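Aminopeptidase N family protein (Idiomarina loihiensis L2TR, PDB 4FGM) is probably a zinc-dependent aminopeptidase of the M61 peptidase family, cleaving residues from the amino ends of peptides. Local coordinates at residues G236-N241 and Y275-N280; N426-N429 and D435-D438. All coordinates share one frame; numbering follows the deposited sequence.

Contact 1 (G236-N241 and Y275-N280); sequences GLEHRN and YFHSWN. With ZN (zinc ion), chain C; MAE (maleic acid), chain B.
NE2 of His277 holds the zinc ion at 2.0 Å, while the same imidazole lies against the carboxylate of Glu238. His277 is the second histidine of an HExxH motif, and His273 and Glu307 complete the protein's share of the metal site, a gluzincin arrangement. Maleic acid supplies another ligand, its O2 lying 2.3 Å from the zinc ion. The other ring nitrogen is tied down as well: ND1 of His277 donates to Asn280 O over 2.8 Å, with the acceptor in the ring plane, so that the metal and this bond together fix the rotation of the ring.

Over one face comes Glu238 from the edge strand 235-238. Its CB touches His277 CB at 3.3 Å, and a bend at chi2 (-81°) folds the chain back over the ring, where the carboxylate stacks with its plane only 17° from that of the imidazole, offset toward the rim. OE1 of Glu238 reaches within 3.3 Å of maleic acid O2. With alanine in place of Glu238, this face of His277 is likely to lose its stacked carboxylate, and a gap would probably open beside the ligand. Arg240, farther along, points away from the helix and forms salt bridges with Asp165 and Asp161. Beyond the ring a water joins the segments, accepting from His239 N at 3.1 Å and weakly bonded to Ser278 OG at 3.5 Å.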
loop_
_atom_site.group_PDB
_atom_site.type_symbol
_atom_site.label_atom_id
_atom_site.label_comp_id
_atom_site.label_asym_id
_atom_site.label_seq_id
_atom_site.Cartn_x
_atom_site.Cartn_y
_atom_site.Cartn_z
ATOM N N GLY A 236 -2.930 1.016 -3.627
ATOM C CA GLY A 236 -2.286 0.361 -4.747
ATOM C C GLY A 236 -1.863 -1.044 -4.371
ATOM O O GLY A 236 -1.638 -1.339 -3.199
ATOM N N LEU A 237 -1.781 -1.918 -5.367
ATOM C CA LEU A 237 -1.362 -3.296 -5.145
ATOM C C LEU A 237 -0.391 -3.670 -6.256
ATOM O O LEU A 237 -0.706 -3.563 -7.436
ATOM C CB LEU A 237 -2.565 -4.248 -5.143
ATOM C CG LEU A 237 -2.232 -5.704 -4.786
ATOM C CD1 LEU A 237 -1.442 -5.746 -3.480
ATOM C CD2 LEU A 237 -3.506 -6.516 -4.669
ATOM N N GLU A 238 0.802 -4.088 -5.862
ATOM C CA GLU A 238 1.842 -4.457 -6.806
ATOM C C GLU A 238 1.596 -5.798 -7.476
ATOM O O GLU A 238 0.931 -6.672 -6.922
ATOM C CB GLU A 238 3.193 -4.516 -6.097
ATOM C CG GLU A 238 3.310 -5.658 -5.104
ATOM C CD GLU A 238 2.666 -5.352 -3.768
ATOM O OE1 GLU A 238 1.850 -4.409 -3.693
ATOM O OE2 GLU A 238 2.972 -6.064 -2.792
ATOM N N HIS A 239 2.156 -5.946 -8.673
ATOM C CA HIS A 239 2.058 -7.182 -9.443
ATOM C C HIS A 239 3.317 -7.300 -10.303
ATOM O O HIS A 239 4.030 -6.306 -10.509
ATOM C CB HIS A 239 0.778 -7.177 -10.284
ATOM C CG HIS A 239 -0.466 -7.209 -9.456
ATOM N ND1 HIS A 239 -0.832 -8.308 -8.708
ATOM C CD2 HIS A 239 -1.386 -6.250 -9.191
ATOM C CE1 HIS A 239 -1.922 -8.025 -8.013
ATOM N NE2 HIS A 239 -2.277 -6.783 -8.288
ATOM N N ARG A 240 3.603 -8.510 -10.786
ATOM C CA ARG A 240 4.812 -8.748 -11.568
ATOM C C ARG A 240 5.045 -7.845 -12.770
ATOM O O ARG A 240 6.182 -7.481 -13.037
ATOM C CB ARG A 240 4.902 -10.219 -11.981
ATOM C CG ARG A 240 3.809 -10.730 -12.893
ATOM C CD ARG A 240 3.856 -12.245 -12.927
ATOM N NE ARG A 240 3.378 -12.820 -11.672
ATOM C CZ ARG A 240 3.425 -14.114 -11.375
ATOM N NH1 ARG A 240 3.938 -14.967 -12.244
ATOM N NH2 ARG A 240 2.940 -14.563 -10.224
ATOM N N ASN A 241 3.999 -7.461 -13.493
ATOM C CA ASN A 241 4.221 -6.580 -14.636
ATOM C C ASN A 241 3.142 -5.499 -14.751
ATOM O O ASN A 241 2.912 -4.922 -15.821
ATOM C CB ASN A 241 4.334 -7.402 -15.928
ATOM C CG ASN A 241 2.995 -7.956 -16.405
ATOM O OD1 ASN A 241 2.058 -8.119 -15.620
ATOM N ND2 ASN A 241 2.910 -8.261 -17.707
ATOM N N TYR A 275 5.938 0.193 -8.479
ATOM C CA TYR A 275 6.930 -0.179 -9.485
ATOM C C TYR A 275 8.127 -0.850 -8.811
ATOM O O TYR A 275 8.585 -1.911 -9.240
ATOM C CB TYR A 275 7.394 1.067 -10.245
ATOM C CG TYR A 275 8.081 0.788 -11.569
ATOM C CD1 TYR A 275 7.359 0.303 -12.663
ATOM C CD2 TYR A 275 9.446 1.053 -11.742
ATOM C CE1 TYR A 275 7.974 0.096 -13.890
ATOM C CE2 TYR A 275 10.070 0.848 -12.968
ATOM C CZ TYR A 275 9.331 0.374 -14.037
ATOM O OH TYR A 275 9.930 0.207 -15.259
ATOM N N PHE A 276 8.627 -0.232 -7.746
ATOM C CA PHE A 276 9.764 -0.767 -7.006
ATOM C C PHE A 276 9.454 -2.183 -6.526
ATOM O O PHE A 276 10.325 -3.068 -6.515
ATOM C CB PHE A 276 10.057 0.107 -5.787
ATOM C CG PHE A 276 11.390 -0.166 -5.147
ATOM C CD1 PHE A 276 12.560 0.343 -5.710
ATOM C CD2 PHE A 276 11.485 -0.953 -4.005
ATOM C CE1 PHE A 276 13.803 0.077 -5.143
ATOM C CE2 PHE A 276 12.730 -1.227 -3.424
ATOM C CZ PHE A 276 13.892 -0.711 -3.998
ATOM N N HIS A 277 8.199 -2.385 -6.133
ATOM C CA HIS A 277 7.733 -3.686 -5.647
ATOM C C HIS A 277 7.931 -4.770 -6.717
ATOM O O HIS A 277 7.968 -5.972 -6.393
ATOM C CB HIS A 277 6.250 -3.625 -5.246
ATOM C CG HIS A 277 6.025 -3.298 -3.801
ATOM N ND1 HIS A 277 6.747 -3.879 -2.776
ATOM C CD2 HIS A 277 5.112 -2.499 -3.205
ATOM C CE1 HIS A 277 6.285 -3.456 -1.615
ATOM N NE2 HIS A 277 5.291 -2.618 -1.849
ATOM N N SER A 278 8.035 -4.362 -7.987
ATOM C CA SER A 278 8.241 -5.335 -9.067
ATOM C C SER A 278 9.480 -6.161 -8.741
ATOM O O SER A 278 9.548 -7.373 -9.031
ATOM C CB SER A 278 8.468 -4.627 -10.397
ATOM O OG SER A 278 7.237 -4.152 -10.903
ATOM N N TRP A 279 10.484 -5.494 -8.179
ATOM C CA TRP A 279 11.708 -6.191 -7.823
ATOM C C TRP A 279 11.573 -6.636 -6.377
ATOM O O TRP A 279 11.809 -7.805 -6.033
ATOM C CB TRP A 279 12.905 -5.255 -7.925
ATOM C CG TRP A 279 13.294 -4.925 -9.314
ATOM C CD1 TRP A 279 14.229 -5.569 -10.086
ATOM C CD2 TRP A 279 12.788 -3.850 -10.105
ATOM N NE1 TRP A 279 14.342 -4.946 -11.314
ATOM C CE2 TRP A 279 13.473 -3.887 -11.350
ATOM C CE3 TRP A 279 11.829 -2.850 -9.881
ATOM C CZ2 TRP A 279 13.226 -2.968 -12.364
ATOM C CZ3 TRP A 279 11.579 -1.930 -10.887
ATOM C CH2 TRP A 279 12.280 -1.991 -12.118
ATOM N N ASN A 280 11.177 -5.699 -5.531
ATOM C CA ASN A 280 11.045 -5.987 -4.117
ATOM C C ASN A 280 9.656 -6.470 -3.730
ATOM O O ASN A 280 8.713 -5.660 -3.695
ATOM C CB ASN A 280 11.414 -4.709 -3.368
ATOM C CG ASN A 280 11.868 -4.945 -1.937
ATOM O OD1 ASN A 280 12.180 -6.066 -1.544
ATOM N ND2 ASN A 280 11.935 -3.856 -1.151
HETATM ZN ZN ZN C . 4.141 -1.739 -0.473
HETATM C C1 MAE B . 1.480 -1.974 -0.294
HETATM O O1 MAE B . 1.964 -2.631 0.692
HETATM O O2 MAE B . 2.091 -2.017 -1.387
HETATM C C2 MAE B . 0.206 -1.252 -0.083
HETATM C C3 MAE B . -1.043 -1.689 0.063
HETATM C C4 MAE B . -1.486 -3.079 0.056
HETATM O O3 MAE B . -0.765 -4.079 -0.129
HETATM O O4 MAE B . -2.701 -3.230 0.302
HETATM O O HOH W 1 4.096 -3.669 -9.487
#

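Contact 2 (N426-N429 and D435-D438); sequences NWLN and DISD
Ile436 leans its longer branch against Leu428, and this is the apolar half of the contact. From CB of Ile436 the chain leaves with CG1 between the backbone N and the carbonyl carbon (chi1 47°), which aims it at the helix that ends at Asn429. CG1 comes to 4.0 Å from Leu428 CB, the start of the overlap. The tip does more: CD1 of Ile436 sits 3.7 Å from Leu428 CB and nearly as close to Leu428 CD1, the two side chains crossing at a slant. On another flank the same CD1 meets the amide oxygen OD1 of Asn429 at 4.1 Å. Met390, Leu391 and Gln394 of helix 378-394 also touch the isoleucine, so the buried side chain is packed between that helix and the end of helix 423-429.

The polar half lies nearer the surface. The amide of Asn429 lies against Ser437, its OD1 coming to 3.1 Å from Ser437 CB and its ND2 to 3.2 Å from Ser437 OG. OD1 is also near Ser437 N, but at an angle too poor for a hydrogen bond. Ile436 itself occupies the N-cap position, where its hydrocarbon side chain offers no capping group. Together these contacts join the end of helix 423-429 to the start of helix 437-445, two consecutive helices packed end to start across a short loop, in the helical region that follows the zinc-binding part of the chain.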
loop_
_atom_site.group_PDB
_atom_site.type_symbol
_atom_site.label_atom_id
_atom_site.label_comp_id
_atom_site.label_asym_id
_atom_site.label_seq_id
_atom_site.Cartn_x
_atom_site.Cartn_y
_atom_site.Cartn_z
ATOM N N ASN A 426 22.655 -10.997 7.826
ATOM C CA ASN A 426 23.840 -11.824 7.641
ATOM C C ASN A 426 24.577 -11.407 6.375
ATOM O O ASN A 426 25.809 -11.369 6.348
ATOM C CB ASN A 426 23.455 -13.296 7.555
ATOM C CG ASN A 426 22.989 -13.854 8.886
ATOM O OD1 ASN A 426 22.553 -14.995 8.969
ATOM N ND2 ASN A 426 23.086 -13.048 9.935
ATOM N N TRP A 427 23.818 -11.083 5.331
ATOM C CA TRP A 427 24.401 -10.659 4.061
ATOM C C TRP A 427 25.239 -9.400 4.284
ATOM O O TRP A 427 26.285 -9.217 3.666
ATOM C CB TRP A 427 23.298 -10.367 3.040
ATOM C CG TRP A 427 23.805 -10.135 1.653
ATOM C CD1 TRP A 427 24.050 -11.081 0.701
ATOM C CD2 TRP A 427 24.153 -8.875 1.065
ATOM N NE1 TRP A 427 24.528 -10.489 -0.446
ATOM C CE2 TRP A 427 24.598 -9.138 -0.250
ATOM C CE3 TRP A 427 24.128 -7.551 1.519
ATOM C CZ2 TRP A 427 25.023 -8.121 -1.114
ATOM C CZ3 TRP A 427 24.550 -6.538 0.656
ATOM C CH2 TRP A 427 24.987 -6.831 -0.644
ATOM N N LEU A 428 24.773 -8.529 5.173
ATOM C CA LEU A 428 25.498 -7.302 5.471
ATOM C C LEU A 428 26.653 -7.570 6.439
ATOM O O LEU A 428 27.707 -6.939 6.344
ATOM C CB LEU A 428 24.543 -6.254 6.052
ATOM C CG LEU A 428 23.513 -5.690 5.066
ATOM C CD1 LEU A 428 22.379 -4.998 5.819
ATOM C CD2 LEU A 428 24.202 -4.733 4.116
ATOM N N ASN A 429 26.462 -8.511 7.360
ATOM C CA ASN A 429 27.508 -8.840 8.326
ATOM C C ASN A 429 28.693 -9.579 7.701
ATOM O O ASN A 429 29.752 -9.704 8.321
ATOM C CB ASN A 429 26.938 -9.664 9.484
ATOM C CG ASN A 429 26.136 -8.817 10.460
ATOM O OD1 ASN A 429 26.250 -7.589 10.470
ATOM N ND2 ASN A 429 25.329 -9.471 11.293
ATOM N N ASP A 435 30.027 -2.827 9.164
ATOM C CA ASP A 435 29.445 -3.487 10.326
ATOM C C ASP A 435 28.229 -2.682 10.787
ATOM O O ASP A 435 28.363 -1.557 11.268
ATOM C CB ASP A 435 30.462 -3.565 11.467
ATOM C CG ASP A 435 29.932 -4.327 12.669
ATOM O OD1 ASP A 435 30.315 -3.986 13.807
ATOM O OD2 ASP A 435 29.139 -5.274 12.478
ATOM N N ILE A 436 27.045 -3.261 10.619
ATOM C CA ILE A 436 25.804 -2.612 11.022
ATOM C C ILE A 436 24.985 -3.570 11.880
ATOM O O ILE A 436 23.836 -3.291 12.212
ATOM C CB ILE A 436 24.955 -2.171 9.787
ATOM C CG1 ILE A 436 24.858 -3.307 8.763
ATOM C CG2 ILE A 436 25.576 -0.940 9.133
ATOM C CD1 ILE A 436 23.972 -4.454 9.185
ATOM N N SER A 437 25.601 -4.692 12.243
ATOM C CA SER A 437 24.957 -5.731 13.040
ATOM C C SER A 437 24.233 -5.282 14.309
ATOM O O SER A 437 23.030 -5.517 14.453
ATOM C CB SER A 437 25.975 -6.813 13.410
ATOM O OG SER A 437 25.340 -7.893 14.077
ATOM N N ASP A 438 24.951 -4.656 15.237
ATOM C CA ASP A 438 24.311 -4.224 16.476
ATOM C C ASP A 438 23.149 -3.283 16.216
ATOM O O ASP A 438 22.089 -3.407 16.829
ATOM C CB ASP A 438 25.320 -3.557 17.418
ATOM C CG ASP A 438 26.312 -4.545 17.995
ATOM O OD1 ASP A 438 25.955 -5.736 18.124
ATOM O OD2 ASP A 438 27.441 -4.130 18.332
#

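In the fold
Contact 1 comes first along the chain and is complete before contact 2 opens; their centres are 27 Å apart and their nearest atoms about 12 Å, so they do not touch. The centre of contact 1 lies about 11 Å from that of the chain, where the five-stranded sheet presents its edge strand 235-238 to helix 262-277 at the zinc site. Contact 2, its centre about 28 Å from that of the chain and away from the zinc and maleic acid site, ties two later helices together. Helix 378-394 runs between the two regions: it begins just after Tyr377, which is hydrogen-bonded to the maleic acid, and its far end packs on Ile436. One contact thus shapes the metal pocket, the other a helical region farther from the zinc.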